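Local coordinates for hypothetical signal peptide protein (Sinorhizobium meliloti, PDB 3PJY), which is of unknown function but belongs to the DUF192 family and is a putative transcription regulator, at residues 61-66 / 86-91. Residues are numbered along the deposited sequence; the frame is centred on the assembly and turned at random.
Sequences MWMKNT and ENAVPH
His91 and Thr66 join two loops of this mainly beta-sheet DUF192 protein: a type II beta turn, Met63 to Thr66, is pinned to the loop that follows strand 81-88. The backbone N of His91 donates to Thr66 O over 2.9 Å, bent at hydrogen (136°) but approaching in the carbonyl plane. The same oxygen lies 3.9 Å above the centre of the His91 imidazole and meets Pro90 CB at 3.4 Å; this one carbonyl oxygen thus faces the backbone N, the proline ring and the imidazole. His91 CG stands anti to its own carbonyl carbon (chi1 -47°), beside the backbone N that binds this oxygen, and chi2 (-78°) turns the ring face to it. Tyr67 also meets the His91 ring in an edge-to-face arrangement.

Two waters bridge Asn65 and His91. One accepts from Asn65 N and donates to His91 O; the other lies in the imidazole plane, 2.6 Å from His91 ND1, and donates weakly to Asn65 OD1.

Deeper in, selenomethionine Met63 supplies the apolar part, its chain bent at chi2 and chi3, with both CG and SE against Ala88 CB. Leu70 and Met72, on strand 70-75 of the seven-stranded sheet, also touch this side chain. The turn is closed by Thr66 N donating to Met63 O. The closest approach of the Met63 side chain to the facing loop is to a backbone oxygen: its CB sits 3.1 Å from Val89 O.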
loop_
_atom_site.group_PDB
_atom_site.type_symbol
_atom_site.label_atom_id
_atom_site.label_comp_id
_atom_site.label_asym_id
_atom_site.label_seq_id
_atom_site.Cartn_x
_atom_site.Cartn_y
_atom_site.Cartn_z
HETATM N N MSE B 61 19.170 12.122 14.509
HETATM C CA MSE B 61 18.514 12.867 13.449
HETATM C C MSE B 61 18.309 14.306 13.878
HETATM O O MSE B 61 18.312 14.616 15.051
HETATM C CB MSE B 61 17.150 12.249 13.184
HETATM C CG MSE B 61 17.131 10.747 12.917
HETATM SE SE MSE B 61 17.988 10.231 11.259
HETATM C CE MSE B 61 16.768 10.958 10.010
ATOM N N TRP B 62 18.154 15.159 12.884
ATOM C CA TRP B 62 17.774 16.560 13.126
ATOM C C TRP B 62 17.001 17.141 11.963
ATOM O O TRP B 62 16.759 16.463 10.945
ATOM C CB TRP B 62 19.005 17.405 13.507
ATOM C CG TRP B 62 20.059 17.625 12.415
ATOM C CD1 TRP B 62 20.056 17.131 11.154
ATOM C CD2 TRP B 62 21.293 18.357 12.546
ATOM N NE1 TRP B 62 21.202 17.518 10.473
ATOM C CE2 TRP B 62 21.977 18.248 11.323
ATOM C CE3 TRP B 62 21.877 19.074 13.577
ATOM C CZ2 TRP B 62 23.220 18.874 11.093
ATOM C CZ3 TRP B 62 23.124 19.687 13.353
ATOM C CH2 TRP B 62 23.775 19.572 12.133
HETATM N N MSE B 63 16.633 18.415 12.103
HETATM C CA MSE B 63 15.787 19.121 11.151
HETATM C C MSE B 63 16.474 20.305 10.476
HETATM O O MSE B 63 15.830 21.186 9.922
HETATM C CB MSE B 63 14.472 19.531 11.799
HETATM C CG MSE B 63 13.628 18.358 12.276
HETATM SE SE MSE B 63 12.844 17.404 10.826
HETATM C CE MSE B 63 11.515 18.673 10.507
ATOM N N LYS B 64 17.793 20.285 10.511
ATOM C CA LYS B 64 18.562 21.323 9.851
ATOM C C LYS B 64 18.178 21.415 8.371
ATOM O O LYS B 64 18.076 20.398 7.666
ATOM C CB LYS B 64 20.038 21.022 9.953
ATOM C CG LYS B 64 20.878 22.181 9.424
ATOM C CD LYS B 64 22.328 21.878 9.477
ATOM C CE LYS B 64 23.123 23.128 9.105
ATOM N NZ LYS B 64 24.472 22.721 8.773
ATOM N N ASN B 65 17.875 22.647 7.980
ATOM C CA ASN B 65 17.462 22.981 6.605
ATOM C C ASN B 65 16.200 22.284 6.122
ATOM O O ASN B 65 15.920 22.244 4.904
ATOM C CB ASN B 65 18.596 22.718 5.599
ATOM C CG ASN B 65 19.838 23.537 5.872
ATOM O OD1 ASN B 65 19.742 24.677 6.342
ATOM N ND2 ASN B 65 20.998 22.967 5.601
ATOM N N THR B 66 15.434 21.701 7.046
ATOM C CA THR B 66 14.225 20.944 6.683
ATOM C C THR B 66 13.021 21.819 6.948
ATOM O O THR B 66 12.805 22.302 8.083
ATOM C CB THR B 66 14.142 19.634 7.442
ATOM O OG1 THR B 66 15.288 18.827 7.108
ATOM C CG2 THR B 66 12.912 18.858 7.076
ATOM N N GLU B 86 7.062 12.353 17.037
ATOM C CA GLU B 86 6.107 13.071 16.217
ATOM C C GLU B 86 6.445 14.573 16.205
ATOM O O GLU B 86 7.009 15.089 17.145
ATOM C CB GLU B 86 4.684 12.855 16.752
ATOM C CG GLU B 86 4.206 11.448 16.483
ATOM C CD GLU B 86 2.957 11.095 17.233
ATOM O OE1 GLU B 86 3.040 10.716 18.408
ATOM O OE2 GLU B 86 1.893 11.199 16.632
ATOM N N ASN B 87 6.097 15.228 15.110
ATOM C CA ASN B 87 6.140 16.679 15.006
ATOM C C ASN B 87 7.514 17.265 15.299
ATOM O O ASN B 87 7.637 18.225 16.071
ATOM C CB ASN B 87 5.079 17.322 15.906
ATOM C CG ASN B 87 3.694 16.834 15.584
ATOM O OD1 ASN B 87 3.202 17.037 14.480
ATOM N ND2 ASN B 87 3.046 16.181 16.558
ATOM N N ALA B 88 8.540 16.685 14.651
ATOM C CA ALA B 88 9.867 17.290 14.632
ATOM C C ALA B 88 9.716 18.694 14.035
ATOM O O ALA B 88 8.845 18.953 13.206
ATOM C CB ALA B 88 10.853 16.445 13.830
ATOM N N VAL B 89 10.535 19.621 14.525
ATOM C CA VAL B 89 10.349 21.046 14.259
ATOM C C VAL B 89 11.207 21.538 13.076
ATOM O O VAL B 89 12.415 21.404 13.099
ATOM C CB VAL B 89 10.735 21.853 15.484
ATOM C CG1 VAL B 89 10.621 23.340 15.212
ATOM C CG2 VAL B 89 9.849 21.452 16.661
ATOM N N PRO B 90 10.564 22.099 12.045
ATOM C CA PRO B 90 11.329 22.587 10.910
ATOM C C PRO B 90 12.481 23.515 11.316
ATOM O O PRO B 90 12.364 24.376 12.226
ATOM C CB PRO B 90 10.287 23.360 10.091
ATOM C CG PRO B 90 9.031 22.594 10.358
ATOM C CD PRO B 90 9.110 22.256 11.821
ATOM N N HIS B 91 13.595 23.322 10.643
ATOM C CA HIS B 91 14.827 24.108 10.837
ATOM C C HIS B 91 15.612 23.862 12.125
ATOM O O HIS B 91 16.725 24.390 12.274
ATOM C CB HIS B 91 14.580 25.618 10.657
ATOM C CG HIS B 91 13.789 25.938 9.433
ATOM N ND1 HIS B 91 14.356 25.938 8.177
ATOM C CD2 HIS B 91 12.478 26.220 9.260
ATOM C CE1 HIS B 91 13.424 26.234 7.286
ATOM N NE2 HIS B 91 12.277 26.409 7.913
HETATM O O HOH W 1 18.188 24.864 9.829
HETATM O O HOH W 2 16.892 26.162 7.703
#